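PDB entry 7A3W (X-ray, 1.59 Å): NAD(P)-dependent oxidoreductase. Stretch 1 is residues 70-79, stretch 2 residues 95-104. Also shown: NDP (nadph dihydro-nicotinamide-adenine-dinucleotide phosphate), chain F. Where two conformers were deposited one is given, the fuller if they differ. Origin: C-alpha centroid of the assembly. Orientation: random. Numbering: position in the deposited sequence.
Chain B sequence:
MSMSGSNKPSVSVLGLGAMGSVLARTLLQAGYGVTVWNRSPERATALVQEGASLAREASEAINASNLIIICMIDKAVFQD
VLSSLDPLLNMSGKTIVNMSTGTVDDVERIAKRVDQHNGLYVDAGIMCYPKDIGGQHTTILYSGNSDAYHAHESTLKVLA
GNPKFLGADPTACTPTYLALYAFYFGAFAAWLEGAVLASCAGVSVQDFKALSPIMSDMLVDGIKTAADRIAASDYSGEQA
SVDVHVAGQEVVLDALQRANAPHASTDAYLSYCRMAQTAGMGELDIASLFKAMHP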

# COMPACT_ATOMS: atom_id res chain seq x y z
N ILE B 70 9.52 -13.63 -23.71
CA ILE B 70 9.97 -12.28 -24.13
C ILE B 70 10.04 -11.41 -22.88
O ILE B 70 9.06 -11.38 -22.12
CB ILE B 70 9.00 -11.66 -25.14
CG1 ILE B 70 8.59 -12.62 -26.25
CG2 ILE B 70 9.60 -10.35 -25.70
CD1 ILE B 70 9.74 -13.18 -27.05
N CYS B 71 11.15 -10.75 -22.64
CA CYS B 71 11.30 -9.82 -21.50
C CYS B 71 12.17 -8.64 -21.93
O CYS B 71 13.27 -8.44 -21.39
CB CYS B 71 11.87 -10.52 -20.28
SG CYS B 71 11.55 -9.55 -18.79
N MET B 72 11.69 -7.91 -22.90
CA MET B 72 12.36 -6.70 -23.41
C MET B 72 11.73 -5.49 -22.71
O MET B 72 10.79 -5.63 -21.94
CB MET B 72 12.21 -6.58 -24.93
CG MET B 72 12.98 -7.62 -25.70
SD MET B 72 12.31 -7.87 -27.37
CE MET B 72 12.78 -9.57 -27.62
N ILE B 73 12.27 -4.30 -22.94
CA ILE B 73 11.86 -3.11 -22.18
C ILE B 73 10.34 -2.93 -22.32
O ILE B 73 9.68 -2.55 -21.34
CB ILE B 73 12.65 -1.86 -22.60
CG1 ILE B 73 12.33 -0.68 -21.68
CG2 ILE B 73 12.43 -1.55 -24.09
CD1 ILE B 73 12.46 -1.01 -20.21
N ASP B 74 9.79 -3.21 -23.49
CA ASP B 74 8.33 -3.04 -23.72
C ASP B 74 7.85 -3.91 -24.88
O ASP B 74 8.66 -4.49 -25.63
CB ASP B 74 7.94 -1.57 -23.88
CG ASP B 74 8.54 -0.88 -25.08
OD1 ASP B 74 8.84 -1.57 -26.08
OD2 ASP B 74 8.69 0.35 -25.02
N LYS B 75 6.53 -4.02 -25.00
CA LYS B 75 5.90 -4.83 -26.07
C LYS B 75 6.21 -4.22 -27.45
O LYS B 75 6.39 -4.99 -28.38
CB LYS B 75 4.41 -4.96 -25.78
CG LYS B 75 4.10 -5.77 -24.53
CD LYS B 75 2.62 -6.08 -24.36
CE LYS B 75 2.19 -6.49 -22.97
NZ LYS B 75 2.82 -7.78 -22.54
N ALA B 76 6.27 -2.89 -27.56
CA ALA B 76 6.59 -2.19 -28.83
C ALA B 76 7.90 -2.73 -29.44
O ALA B 76 7.93 -3.04 -30.65
CB ALA B 76 6.67 -0.70 -28.62
N VAL B 77 8.96 -2.91 -28.66
CA VAL B 77 10.24 -3.40 -29.27
C VAL B 77 10.11 -4.86 -29.69
O VAL B 77 10.79 -5.26 -30.64
CB VAL B 77 11.48 -3.12 -28.39
CG1 VAL B 77 11.58 -1.64 -28.04
CG2 VAL B 77 11.54 -4.00 -27.15
N PHE B 78 9.22 -5.65 -29.09
CA PHE B 78 8.99 -7.03 -29.58
C PHE B 78 8.24 -6.99 -30.92
O PHE B 78 8.50 -7.81 -31.79
CB PHE B 78 8.24 -7.87 -28.55
CG PHE B 78 8.05 -9.29 -29.01
CD1 PHE B 78 9.14 -10.06 -29.41
CD2 PHE B 78 6.79 -9.83 -29.11
CE1 PHE B 78 8.96 -11.37 -29.83
CE2 PHE B 78 6.61 -11.13 -29.56
CZ PHE B 78 7.69 -11.90 -29.93
N GLN B 79 7.37 -6.00 -31.11
CA GLN B 79 6.73 -5.76 -32.42
C GLN B 79 7.82 -5.52 -33.49
O GLN B 79 7.72 -6.07 -34.59
CB GLN B 79 5.71 -4.63 -32.31
CG GLN B 79 5.04 -4.30 -33.64
CD GLN B 79 4.01 -5.33 -34.07
OE1 GLN B 79 3.96 -6.45 -33.56
NE2 GLN B 79 3.16 -4.94 -35.02
N THR B 95 4.90 -21.63 -28.39
CA THR B 95 4.16 -20.72 -27.50
C THR B 95 5.05 -19.52 -27.22
O THR B 95 6.15 -19.70 -26.68
CB THR B 95 3.71 -21.41 -26.21
OG1 THR B 95 2.80 -22.41 -26.63
CG2 THR B 95 3.05 -20.48 -25.22
N ILE B 96 4.59 -18.36 -27.63
CA ILE B 96 5.22 -17.06 -27.25
C ILE B 96 4.55 -16.57 -25.97
O ILE B 96 3.34 -16.41 -25.96
CB ILE B 96 5.05 -16.06 -28.40
CG1 ILE B 96 5.83 -16.51 -29.64
CG2 ILE B 96 5.44 -14.67 -27.96
CD1 ILE B 96 7.27 -16.14 -29.59
N VAL B 97 5.35 -16.30 -24.93
CA VAL B 97 4.91 -15.72 -23.64
C VAL B 97 5.58 -14.36 -23.50
O VAL B 97 6.78 -14.32 -23.30
CB VAL B 97 5.23 -16.61 -22.44
CG1 VAL B 97 4.67 -16.02 -21.16
CG2 VAL B 97 4.68 -18.01 -22.64
N ASN B 98 4.80 -13.30 -23.62
CA ASN B 98 5.31 -11.92 -23.61
C ASN B 98 5.19 -11.34 -22.20
O ASN B 98 4.06 -10.95 -21.81
CB ASN B 98 4.52 -11.15 -24.65
CG ASN B 98 5.01 -9.74 -24.82
OD1 ASN B 98 5.92 -9.30 -24.12
ND2 ASN B 98 4.32 -9.02 -25.71
N MET B 99 6.29 -11.28 -21.44
CA MET B 99 6.36 -10.74 -20.07
C MET B 99 6.83 -9.29 -20.03
O MET B 99 7.13 -8.77 -18.92
CB MET B 99 7.29 -11.62 -19.22
CG MET B 99 6.74 -12.99 -19.05
SD MET B 99 7.84 -13.93 -18.02
CE MET B 99 7.01 -15.53 -18.05
N SER B 100 6.82 -8.61 -21.18
CA SER B 100 7.23 -7.19 -21.32
C SER B 100 6.02 -6.30 -21.04
O SER B 100 4.90 -6.66 -21.43
CB SER B 100 7.83 -6.96 -22.68
OG SER B 100 7.51 -5.67 -23.17
N THR B 101 6.22 -5.19 -20.33
CA THR B 101 5.20 -4.15 -20.08
C THR B 101 4.81 -3.50 -21.40
O THR B 101 5.69 -3.23 -22.21
CB THR B 101 5.71 -3.09 -19.11
OG1 THR B 101 6.01 -3.74 -17.87
CG2 THR B 101 4.70 -1.98 -18.90
N GLY B 102 3.51 -3.28 -21.60
CA GLY B 102 3.00 -2.71 -22.86
C GLY B 102 1.52 -2.48 -22.80
O GLY B 102 0.89 -2.85 -21.81
N THR B 103 0.97 -1.81 -23.81
CA THR B 103 -0.46 -1.40 -23.86
C THR B 103 -1.30 -2.54 -24.44
O THR B 103 -0.73 -3.47 -25.04
CB THR B 103 -0.64 -0.14 -24.71
OG1 THR B 103 -2.00 0.27 -24.61
CG2 THR B 103 -0.35 -0.38 -26.17
N VAL B 104 -2.62 -2.48 -24.26
CA VAL B 104 -3.56 -3.51 -24.81
C VAL B 104 -3.48 -3.47 -26.34
O VAL B 104 -3.59 -4.55 -26.94
CB VAL B 104 -5.00 -3.32 -24.29
CG1 VAL B 104 -5.24 -1.91 -23.79
CG2 VAL B 104 -6.03 -3.71 -25.33
PA NDP F . 16.22 -3.55 -18.53
O1A NDP F . 17.20 -4.16 -17.57
O2A NDP F . 16.29 -2.10 -18.93
O5B NDP F . 16.29 -4.44 -19.87
C5B NDP F . 15.64 -3.99 -21.07
C4B NDP F . 15.82 -5.08 -22.09
O4B NDP F . 15.16 -4.69 -23.33
C3B NDP F . 17.28 -5.39 -22.47
O3B NDP F . 17.34 -6.76 -22.83
C2B NDP F . 17.47 -4.47 -23.66
O2B NDP F . 18.51 -4.81 -24.59
C1B NDP F . 16.14 -4.72 -24.35
N9A NDP F . 15.82 -3.71 -25.35
C8A NDP F . 15.62 -2.37 -25.19
N7A NDP F . 15.36 -1.76 -26.32
C5A NDP F . 15.35 -2.77 -27.27
C6A NDP F . 15.14 -2.78 -28.66
N6A NDP F . 14.84 -1.69 -29.38
N1A NDP F . 15.22 -3.97 -29.29
C2A NDP F . 15.52 -5.07 -28.58
N3A NDP F . 15.76 -5.18 -27.28
C4A NDP F . 15.66 -3.98 -26.68
O3 NDP F . 14.70 -3.84 -18.13
PN NDP F . 14.16 -4.99 -17.14
O1N NDP F . 14.23 -4.40 -15.78
O2N NDP F . 14.89 -6.28 -17.39
O5D NDP F . 12.63 -5.04 -17.56
C5D NDP F . 12.15 -5.77 -18.71
C4D NDP F . 10.64 -5.77 -18.67
O4D NDP F . 10.17 -6.48 -17.49
C3D NDP F . 9.98 -4.38 -18.63
O3D NDP F . 8.90 -4.34 -19.55
C2D NDP F . 9.58 -4.24 -17.17
O2D NDP F . 8.50 -3.33 -17.01
C1D NDP F . 9.27 -5.68 -16.78
N1N NDP F . 9.47 -5.98 -15.32
C2N NDP F . 10.68 -5.78 -14.69
C3N NDP F . 10.80 -5.89 -13.31
C7N NDP F . 12.09 -5.67 -12.59
O7N NDP F . 12.05 -5.67 -11.36
N7N NDP F . 13.23 -5.53 -13.24
C4N NDP F . 9.63 -6.31 -12.52
C5N NDP F . 8.42 -6.53 -13.29
C6N NDP F . 8.41 -6.47 -14.60
P2B NDP F . 19.99 -4.28 -24.23
O1X NDP F . 19.80 -2.79 -23.93
O2X NDP F . 20.57 -5.13 -23.13
O3X NDP F . 20.65 -4.52 -25.58

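The two stretches meet first as neighbouring strands. Ile-70 and Asn-98 form a parallel bridge with their CA atoms 4.7 Å apart, and both the backbone N and the backbone O of Ile-70 are satisfied across it. Ile-70 N donates to Val-97 O at 2.9 Å with an N-H...O angle of 166°, and Met-99 N donates to Ile-70 O at 2.9 Å and 148°. One residue thus bonds to the two neighbours of its bridge partner, the signature of parallel pairing.

Beyond the bridge the chains stay close, with Lys-75 beside Gly-102 (CA to CA, 4.8 Å). Here Lys-75 is served at both ends. Lys-75 N donates to Thr-101 O (3.0 Å, 141°), and the side chain, m at chi1 and then extended through chi2 and chi3, brings Lys-75 NZ to 2.6 Å from Ser-100 O, a hydrogen bond; NZ has a further partner elsewhere in the structure. The aliphatic part runs close over Gly-102, Lys-75 CG lying 3.7 Å from Gly-102 CA. An ideal CB on that glycine would fall 2.3 Å from Lys-75 CG, a clash, so the bare CA leaves room for the lysine.

Thr-101 O is a shared acceptor. Besides Lys-75 N, Thr-101 O receives a CA-H...O contact from Asp-74 CA (3.0 Å, 131° at H) and a weak hydrogen bond from Ser-100 OG (3.2 Å). Proximity alone is a poor guide here: Ser-100 OG lies 2.7 Å from Lys-75 N and 3.0 Å from Asp-74 O, yet the angles of both pairs are poor for hydrogen bonding. Ser-100 N is satisfied by Asn-98 OD1 (3.2 Å, 156°), while Asn-98 ND2 is bonded elsewhere in the structure. Asp-74, at the N-cap position, accepts from Val-77 N through OD1 (2.9 Å, 155°), capping the helix start. Met-72 N, by contrast, is buried by the contact without a partner in the model.

Apolar packing complements these bonds. Ile-96 CG2 lies 4.1 Å from Ile-70 CG1 and also 4.1 Å from Phe-78 CE2, so the methyl links the strand residue to the helix.

NADPH ties the two loops together through one ribose hydroxyl: NDP O3D donates to Ile-73 O at 2.6 Å and accepts from Thr-101 N at 2.9 Å and 163°. Thr-101 OG1 and NDP O2D are hydrogen-bonded at 2.7 Å, and Ile-73 N makes a weak bond to NDP O4B (2.9 Å, 124°).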